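Local coordinates for Serine/threonine-protein kinase PknE (Mycobacterium tuberculosis, PDB 2H34), which transfers the terminal phosphate of ATP to serine and threonine residues of proteins, with a kinase domain that probably lies on the cytoplasmic side of the membrane, at residues 114-126 with 162-174. Residues are numbered along the deposited sequence; the frame is centred on the assembly and turned at random.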
ATOM      1  N   ARG A 114      -0.975  16.386   3.177  1.00 75.14           N
ATOM      2  CA  ARG A 114       0.456  16.666   3.044  1.00 74.52           C
ATOM      3  C   ARG A 114       1.013  16.125   1.721  1.00 74.20           C
ATOM      4  O   ARG A 114       0.710  14.997   1.313  1.00 74.05           O
ATOM      5  CB  ARG A 114       1.181  16.050   4.251  1.00 74.63           C
ATOM      6  CG  ARG A 114       2.674  16.333   4.399  1.00 74.56           C
ATOM      7  CD  ARG A 114       2.951  16.853   5.808  1.00 74.56           C
ATOM      8  NE  ARG A 114       4.143  16.283   6.433  1.00 74.52           N
ATOM      9  CZ  ARG A 114       4.587  16.630   7.641  1.00 75.79           C
ATOM     10  NH1 ARG A 114       3.943  17.548   8.343  1.00 77.20           N
ATOM     11  NH2 ARG A 114       5.672  16.064   8.156  1.00 76.24           N
ATOM     12  N   LEU A 115       1.808  16.945   1.042  1.00 73.63           N
ATOM     13  CA  LEU A 115       2.399  16.547  -0.229  1.00 73.15           C
ATOM     14  C   LEU A 115       3.730  15.849  -0.023  1.00 72.71           C
ATOM     15  O   LEU A 115       4.619  16.382   0.638  1.00 72.61           O
ATOM     16  CB  LEU A 115       2.616  17.759  -1.132  1.00 73.29           C
ATOM     17  CG  LEU A 115       3.529  17.456  -2.326  1.00 73.63           C
ATOM     18  CD1 LEU A 115       2.712  17.131  -3.576  1.00 72.81           C
ATOM     19  CD2 LEU A 115       4.513  18.596  -2.568  1.00 74.08           C
ATOM     20  N   ILE A 116       3.883  14.679  -0.628  1.00 72.15           N
ATOM     21  CA  ILE A 116       5.115  13.942  -0.474  1.00 71.62           C
ATOM     22  C   ILE A 116       5.836  13.740  -1.785  1.00 71.29           C
ATOM     23  O   ILE A 116       5.209  13.525  -2.811  1.00 71.08           O
ATOM     24  CB  ILE A 116       4.872  12.601   0.212  1.00 71.73           C
ATOM     25  CG1 ILE A 116       4.384  12.830   1.646  1.00 72.17           C
ATOM     26  CG2 ILE A 116       6.139  11.761   0.208  1.00 71.33           C
ATOM     27  CD1 ILE A 116       5.272  13.771   2.468  1.00 72.61           C
ATOM     28  N   ASN A 117       7.164  13.825  -1.719  1.00 71.09           N
ATOM     29  CA  ASN A 117       8.056  13.547  -2.829  1.00 71.10           C
ATOM     30  C   ASN A 117       8.562  12.120  -2.774  1.00 70.90           C
ATOM     31  O   ASN A 117       8.549  11.487  -1.724  1.00 71.41           O
ATOM     32  CB  ASN A 117       9.258  14.469  -2.742  1.00 71.44           C
ATOM     33  CG  ASN A 117       9.015  15.818  -3.388  1.00 73.31           C
ATOM     34  OD1 ASN A 117       8.019  16.502  -3.115  1.00 73.23           O
ATOM     35  ND2 ASN A 117       9.948  16.218  -4.252  1.00 76.04           N
ATOM     36  N   GLY A 118       9.046  11.616  -3.899  1.00 70.55           N
ATOM     37  CA  GLY A 118       9.629  10.284  -3.932  1.00 69.77           C
ATOM     38  C   GLY A 118       9.131   9.470  -5.103  1.00 69.45           C
ATOM     39  O   GLY A 118       8.443   9.992  -5.977  1.00 69.51           O
ATOM     40  N   VAL A 119       9.485   8.190  -5.118  1.00 69.07           N
ATOM     41  CA  VAL A 119       9.135   7.299  -6.217  1.00 68.63           C
ATOM     42  C   VAL A 119       8.388   6.074  -5.693  1.00 68.74           C
ATOM     43  O   VAL A 119       8.573   5.694  -4.535  1.00 69.10           O
ATOM     44  CB  VAL A 119      10.390   6.862  -7.032  1.00 68.38           C
ATOM     45  CG1 VAL A 119      10.918   8.015  -7.843  1.00 68.59           C
ATOM     46  CG2 VAL A 119      11.482   6.321  -6.128  1.00 67.73           C
ATOM     47  N   ASP A 120       7.536   5.489  -6.541  1.00 68.69           N
ATOM     48  CA  ASP A 120       6.904   4.188  -6.303  1.00 68.57           C
ATOM     49  C   ASP A 120       7.948   3.143  -6.069  1.00 68.64           C
ATOM     50  O   ASP A 120       9.009   3.159  -6.692  1.00 68.43           O
ATOM     51  CB  ASP A 120       6.166   3.676  -7.543  1.00 68.70           C
ATOM     52  CG  ASP A 120       5.077   4.585  -8.007  1.00 69.11           C
ATOM     53  OD1 ASP A 120       5.002   5.744  -7.552  1.00 71.43           O
ATOM     54  OD2 ASP A 120       4.290   4.127  -8.850  1.00 69.07           O
ATOM     55  N   LEU A 121       7.611   2.187  -5.219  1.00 69.05           N
ATOM     56  CA  LEU A 121       8.369   0.964  -5.147  1.00 69.29           C
ATOM     57  C   LEU A 121       8.337   0.294  -6.540  1.00 69.88           C
ATOM     58  O   LEU A 121       9.364  -0.173  -7.045  1.00 69.80           O
ATOM     59  CB  LEU A 121       7.794   0.076  -4.050  1.00 68.95           C
ATOM     60  CG  LEU A 121       8.532  -1.210  -3.677  1.00 69.06           C
ATOM     61  CD1 LEU A 121       9.993  -0.961  -3.372  1.00 67.29           C
ATOM     62  CD2 LEU A 121       7.850  -1.867  -2.488  1.00 68.98           C
ATOM     63  N   ALA A 122       7.161   0.300  -7.171  1.00 70.50           N
ATOM     64  CA  ALA A 122       7.015  -0.102  -8.569  1.00 71.10           C
ATOM     65  C   ALA A 122       8.024   0.601  -9.487  1.00 71.78           C
ATOM     66  O   ALA A 122       8.662  -0.052 -10.304  1.00 72.41           O
ATOM     67  CB  ALA A 122       5.605   0.152  -9.038  1.00 70.61           C
ATOM     68  N   ALA A 123       8.182   1.914  -9.340  1.00 72.25           N
ATOM     69  CA  ALA A 123       9.165   2.662 -10.130  1.00 73.10           C
ATOM     70  C   ALA A 123      10.604   2.292  -9.788  1.00 73.66           C
ATOM     71  O   ALA A 123      11.404   2.070 -10.690  1.00 73.87           O
ATOM     72  CB  ALA A 123       8.951   4.182  -9.997  1.00 72.92           C
HETATM   73  N   MSE A 124      10.934   2.238  -8.495  1.00 74.46           N
HETATM   74  CA  MSE A 124      12.239   1.740  -8.046  1.00 75.50           C
HETATM   75  C   MSE A 124      12.600   0.408  -8.700  1.00 75.34           C
HETATM   76  O   MSE A 124      13.619   0.300  -9.370  1.00 75.43           O
HETATM   77  CB  MSE A 124      12.271   1.519  -6.537  1.00 75.90           C
HETATM   78  CG  MSE A 124      12.091   2.732  -5.696  1.00 79.96           C
HETATM   79 SE   MSE A 124      13.084   2.673  -3.980  1.00 90.67          SE
HETATM   80  CE  MSE A 124      12.414   1.060  -3.187  1.00 86.03           C
ATOM     81  N   LEU A 125      11.764  -0.603  -8.487  1.00 75.16           N
ATOM     82  CA  LEU A 125      12.104  -1.959  -8.886  1.00 75.42           C
ATOM     83  C   LEU A 125      12.459  -2.028 -10.358  1.00 75.59           C
ATOM     84  O   LEU A 125      13.495  -2.603 -10.714  1.00 75.43           O
ATOM     85  CB  LEU A 125      10.983  -2.941  -8.530  1.00 75.54           C
ATOM     86  CG  LEU A 125      10.827  -3.154  -7.016  1.00 76.00           C
ATOM     87  CD1 LEU A 125       9.422  -3.603  -6.618  1.00 75.15           C
ATOM     88  CD2 LEU A 125      11.891  -4.102  -6.456  1.00 76.35           C
ATOM     89  N   ARG A 126      11.614  -1.417 -11.195  1.00 75.83           N
ATOM     90  CA  ARG A 126      11.855  -1.311 -12.639  1.00 75.89           C
ATOM     91  C   ARG A 126      13.224  -0.720 -12.916  1.00 76.40           C
ATOM     92  O   ARG A 126      13.956  -1.221 -13.765  1.00 76.85           O
ATOM     93  CB  ARG A 126      10.801  -0.437 -13.327  1.00 75.47           C
ATOM     94  CG  ARG A 126       9.434  -1.066 -13.451  1.00 74.98           C
ATOM     95  CD  ARG A 126       8.572  -0.403 -14.515  1.00 73.51           C
ATOM     96  NE  ARG A 126       8.599   1.056 -14.463  1.00 73.40           N
ATOM     97  CZ  ARG A 126       7.739   1.834 -13.806  1.00 73.18           C
ATOM     98  NH1 ARG A 126       6.734   1.326 -13.101  1.00 71.84           N
ATOM     99  NH2 ARG A 126       7.899   3.151 -13.856  1.00 74.45           N
ATOM    100  N   PRO A 162       2.906  -2.269  -4.678  1.00 76.04           N
ATOM    101  CA  PRO A 162       4.113  -1.427  -4.683  1.00 75.49           C
ATOM    102  C   PRO A 162       3.831  -0.017  -5.191  1.00 75.31           C
ATOM    103  O   PRO A 162       4.473   0.949  -4.772  1.00 75.40           O
ATOM    104  CB  PRO A 162       5.032  -2.156  -5.654  1.00 75.26           C
ATOM    105  CG  PRO A 162       4.601  -3.578  -5.560  1.00 75.02           C
ATOM    106  CD  PRO A 162       3.121  -3.535  -5.395  1.00 75.44           C
ATOM    107  N   GLU A 163       2.853   0.083  -6.082  1.00 75.07           N
ATOM    108  CA  GLU A 163       2.388   1.340  -6.630  1.00 74.75           C
ATOM    109  C   GLU A 163       1.658   2.169  -5.554  1.00 74.06           C
ATOM    110  O   GLU A 163       1.269   3.304  -5.801  1.00 74.30           O
ATOM    111  CB  GLU A 163       1.481   1.062  -7.833  1.00 75.06           C
ATOM    112  CG  GLU A 163       2.076   0.058  -8.890  1.00 78.09           C
ATOM    113  CD  GLU A 163       1.852  -1.466  -8.574  1.00 81.23           C
ATOM    114  OE1 GLU A 163       0.687  -1.876  -8.332  1.00 82.66           O
ATOM    115  OE2 GLU A 163       2.832  -2.266  -8.605  1.00 79.62           O
ATOM    116  N   ASN A 164       1.490   1.604  -4.359  1.00 72.89           N
ATOM    117  CA  ASN A 164       0.881   2.318  -3.232  1.00 71.96           C
ATOM    118  C   ASN A 164       1.924   2.653  -2.188  1.00 71.13           C
ATOM    119  O   ASN A 164       1.595   3.049  -1.057  1.00 70.98           O
ATOM    120  CB  ASN A 164      -0.179   1.451  -2.547  1.00 72.30           C
ATOM    121  CG  ASN A 164      -1.358   1.143  -3.435  1.00 73.51           C
ATOM    122  OD1 ASN A 164      -1.813  -0.009  -3.497  1.00 74.83           O
ATOM    123  ND2 ASN A 164      -1.871   2.164  -4.129  1.00 74.01           N
ATOM    124  N   ILE A 165       3.183   2.444  -2.562  1.00 69.89           N
ATOM    125  CA  ILE A 165       4.310   2.617  -1.663  1.00 68.42           C
ATOM    126  C   ILE A 165       5.221   3.696  -2.251  1.00 68.26           C
ATOM    127  O   ILE A 165       5.719   3.570  -3.372  1.00 68.21           O
ATOM    128  CB  ILE A 165       5.063   1.285  -1.454  1.00 67.92           C
ATOM    129  CG1 ILE A 165       4.146   0.265  -0.792  1.00 67.49           C
ATOM    130  CG2 ILE A 165       6.297   1.486  -0.601  1.00 68.04           C
ATOM    131  CD1 ILE A 165       4.687  -1.157  -0.779  1.00 67.72           C
ATOM    132  N   LEU A 166       5.417   4.759  -1.480  1.00 68.00           N
ATOM    133  CA  LEU A 166       6.130   5.937  -1.929  1.00 67.87           C
ATOM    134  C   LEU A 166       7.376   6.116  -1.094  1.00 68.10           C
ATOM    135  O   LEU A 166       7.291   6.309   0.118  1.00 68.51           O
ATOM    136  CB  LEU A 166       5.230   7.165  -1.789  1.00 67.80           C
ATOM    137  CG  LEU A 166       5.701   8.501  -2.387  1.00 67.57           C
ATOM    138  CD1 LEU A 166       5.812   8.431  -3.911  1.00 64.57           C
ATOM    139  CD2 LEU A 166       4.768   9.632  -1.956  1.00 66.24           C
ATOM    140  N   VAL A 167       8.533   6.060  -1.740  1.00 68.15           N
ATOM    141  CA  VAL A 167       9.797   6.092  -1.020  1.00 68.22           C
ATOM    142  C   VAL A 167      10.421   7.488  -1.128  1.00 68.70           C
ATOM    143  O   VAL A 167      10.688   7.976  -2.221  1.00 68.78           O
ATOM    144  CB  VAL A 167      10.732   4.972  -1.517  1.00 67.72           C
ATOM    145  CG1 VAL A 167      12.045   4.988  -0.801  1.00 67.19           C
ATOM    146  CG2 VAL A 167      10.075   3.652  -1.284  1.00 68.30           C
ATOM    147  N   SER A 168      10.621   8.128   0.017  1.00 68.96           N
ATOM    148  CA  SER A 168      11.119   9.491   0.055  1.00 69.87           C
ATOM    149  C   SER A 168      12.614   9.529   0.314  1.00 70.25           C
ATOM    150  O   SER A 168      13.304   8.528   0.156  1.00 71.00           O
ATOM    151  CB  SER A 168      10.387  10.292   1.126  1.00 69.75           C
ATOM    152  OG  SER A 168       9.002  10.306   0.865  1.00 70.84           O
ATOM    153  N   ALA A 169      13.089  10.703   0.716  1.00 70.55           N
ATOM    154  CA  ALA A 169      14.487  10.971   1.046  1.00 70.69           C
ATOM    155  C   ALA A 169      15.345   9.762   1.452  1.00 70.69           C
ATOM    156  O   ALA A 169      16.012   9.183   0.589  1.00 70.95           O
ATOM    157  CB  ALA A 169      14.570  12.076   2.089  1.00 70.55           C
ATOM    158  N   ASP A 170      15.355   9.400   2.739  1.00 70.24           N
ATOM    159  CA  ASP A 170      16.249   8.342   3.226  1.00 69.94           C
ATOM    160  C   ASP A 170      15.484   7.051   3.357  1.00 69.01           C
ATOM    161  O   ASP A 170      15.366   6.492   4.451  1.00 69.22           O
ATOM    162  CB  ASP A 170      16.912   8.703   4.560  1.00 70.27           C
ATOM    163  CG  ASP A 170      18.236   9.445   4.379  1.00 74.59           C
ATOM    164  OD1 ASP A 170      18.261  10.511   3.703  1.00 77.79           O
ATOM    165  OD2 ASP A 170      19.266   8.978   4.932  1.00 78.61           O
ATOM    166  N   ASP A 171      14.950   6.575   2.234  1.00 67.90           N
ATOM    167  CA  ASP A 171      14.161   5.348   2.215  1.00 66.42           C
ATOM    168  C   ASP A 171      12.953   5.461   3.129  1.00 65.30           C
ATOM    169  O   ASP A 171      12.507   4.478   3.696  1.00 65.42           O
ATOM    170  CB  ASP A 171      15.012   4.152   2.660  1.00 66.57           C
ATOM    171  CG  ASP A 171      15.764   3.503   1.521  1.00 66.95           C
ATOM    172  OD1 ASP A 171      15.731   4.022   0.386  1.00 68.56           O
ATOM    173  OD2 ASP A 171      16.388   2.453   1.770  1.00 66.99           O
ATOM    174  N   PHE A 172      12.433   6.663   3.301  1.00 64.30           N
ATOM    175  CA  PHE A 172      11.267   6.829   4.133  1.00 63.00           C
ATOM    176  C   PHE A 172      10.038   6.536   3.302  1.00 63.16           C
ATOM    177  O   PHE A 172       9.821   7.165   2.272  1.00 63.60           O
ATOM    178  CB  PHE A 172      11.190   8.232   4.687  1.00 61.85           C
ATOM    179  CG  PHE A 172      10.241   8.360   5.809  1.00 60.28           C
ATOM    180  CD1 PHE A 172      10.686   8.307   7.106  1.00 58.48           C
ATOM    181  CD2 PHE A 172       8.885   8.503   5.574  1.00 60.66           C
ATOM    182  CE1 PHE A 172       9.812   8.412   8.157  1.00 58.81           C
ATOM    183  CE2 PHE A 172       7.997   8.596   6.621  1.00 60.32           C
ATOM    184  CZ  PHE A 172       8.468   8.554   7.918  1.00 60.50           C
ATOM    185  N   ALA A 173       9.227   5.589   3.752  1.00 63.05           N
ATOM    186  CA  ALA A 173       8.114   5.123   2.947  1.00 63.40           C
ATOM    187  C   ALA A 173       6.756   5.409   3.556  1.00 63.52           C
ATOM    188  O   ALA A 173       6.541   5.172   4.731  1.00 63.39           O
ATOM    189  CB  ALA A 173       8.259   3.643   2.662  1.00 63.57           C
ATOM    190  N   TYR A 174       5.843   5.898   2.723  1.00 64.26           N
ATOM    191  CA  TYR A 174       4.458   6.100   3.104  1.00 64.93           C
ATOM    192  C   TYR A 174       3.545   5.145   2.377  1.00 66.25           C
ATOM    193  O   TYR A 174       3.741   4.858   1.198  1.00 66.30           O
ATOM    194  CB  TYR A 174       4.000   7.485   2.704  1.00 64.64           C
ATOM    195  CG  TYR A 174       4.643   8.591   3.446  1.00 63.00           C
ATOM    196  CD1 TYR A 174       4.136   9.003   4.659  1.00 62.65           C
ATOM    197  CD2 TYR A 174       5.748   9.255   2.920  1.00 62.33           C
ATOM    198  CE1 TYR A 174       4.731  10.045   5.350  1.00 63.87           C
ATOM    199  CE2 TYR A 174       6.335  10.295   3.593  1.00 61.70           C
ATOM    200  CZ  TYR A 174       5.819  10.680   4.803  1.00 62.18           C
ATOM    201  OH  TYR A 174       6.393  11.693   5.497  1.00 65.90           O
TER
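Val119 and Val167 form the hydrogen-bonded pair of a short antiparallel ladder, in which Val167 N reaches Val119 O at 2.8 Å. Val119 N returns a bond to Val167 O at 3.1 Å. Asp120 and Leu166 follow as the non-hydrogen-bonded pair. Leu121 N, in the first turn of helix 121-128, then donates to Ile165 O (3.0 Å) and more weakly to Pro162 O, tying the helix start to the strand. At the other end, Ser168 OG gives its proton to Asn117 O at 2.9 Å, approaching nearly end-on to the carbonyl; a short hydroxyl suits a place beside a backbone oxygen. Between them Gly118 adopts backbone angles (phi 134°, psi -172°) that suit glycine.

Apolar side chains pack on both faces of this small sheet. On the Leu166 face, the branched Ile116 spans Tyr174 and Leu166. Its CG1 lies over one face of the Tyr174 ring, 4.1 Å from the centroid, a CH-pi contact, while Phe172 CE2 lies over the opposite face. With CG2 anti to the backbone N (CG1 at chi1 -65°), that methyl turns to Leu166 CD2. On the Val167 face, the flexible selenomethionine Met124 bends its CE to Val167 CG2 (4.0 Å). Nearer the helix, Leu121 CD2 runs alongside Ile165 CD1 (3.7 Å), Leu121 CB meets Pro162 CB, and Val224 of helix 217-230 touches all three residues. Small Ala122 lets the aliphatic CG of Glu163 approach its CB, while Glu163 OE1 forms a salt bridge with Lys161.

The arrangement is characteristic of protein kinases: the segment leaving the hinge pairs with the hairpin that follows the catalytic loop, near the predicted ATP-binding cleft.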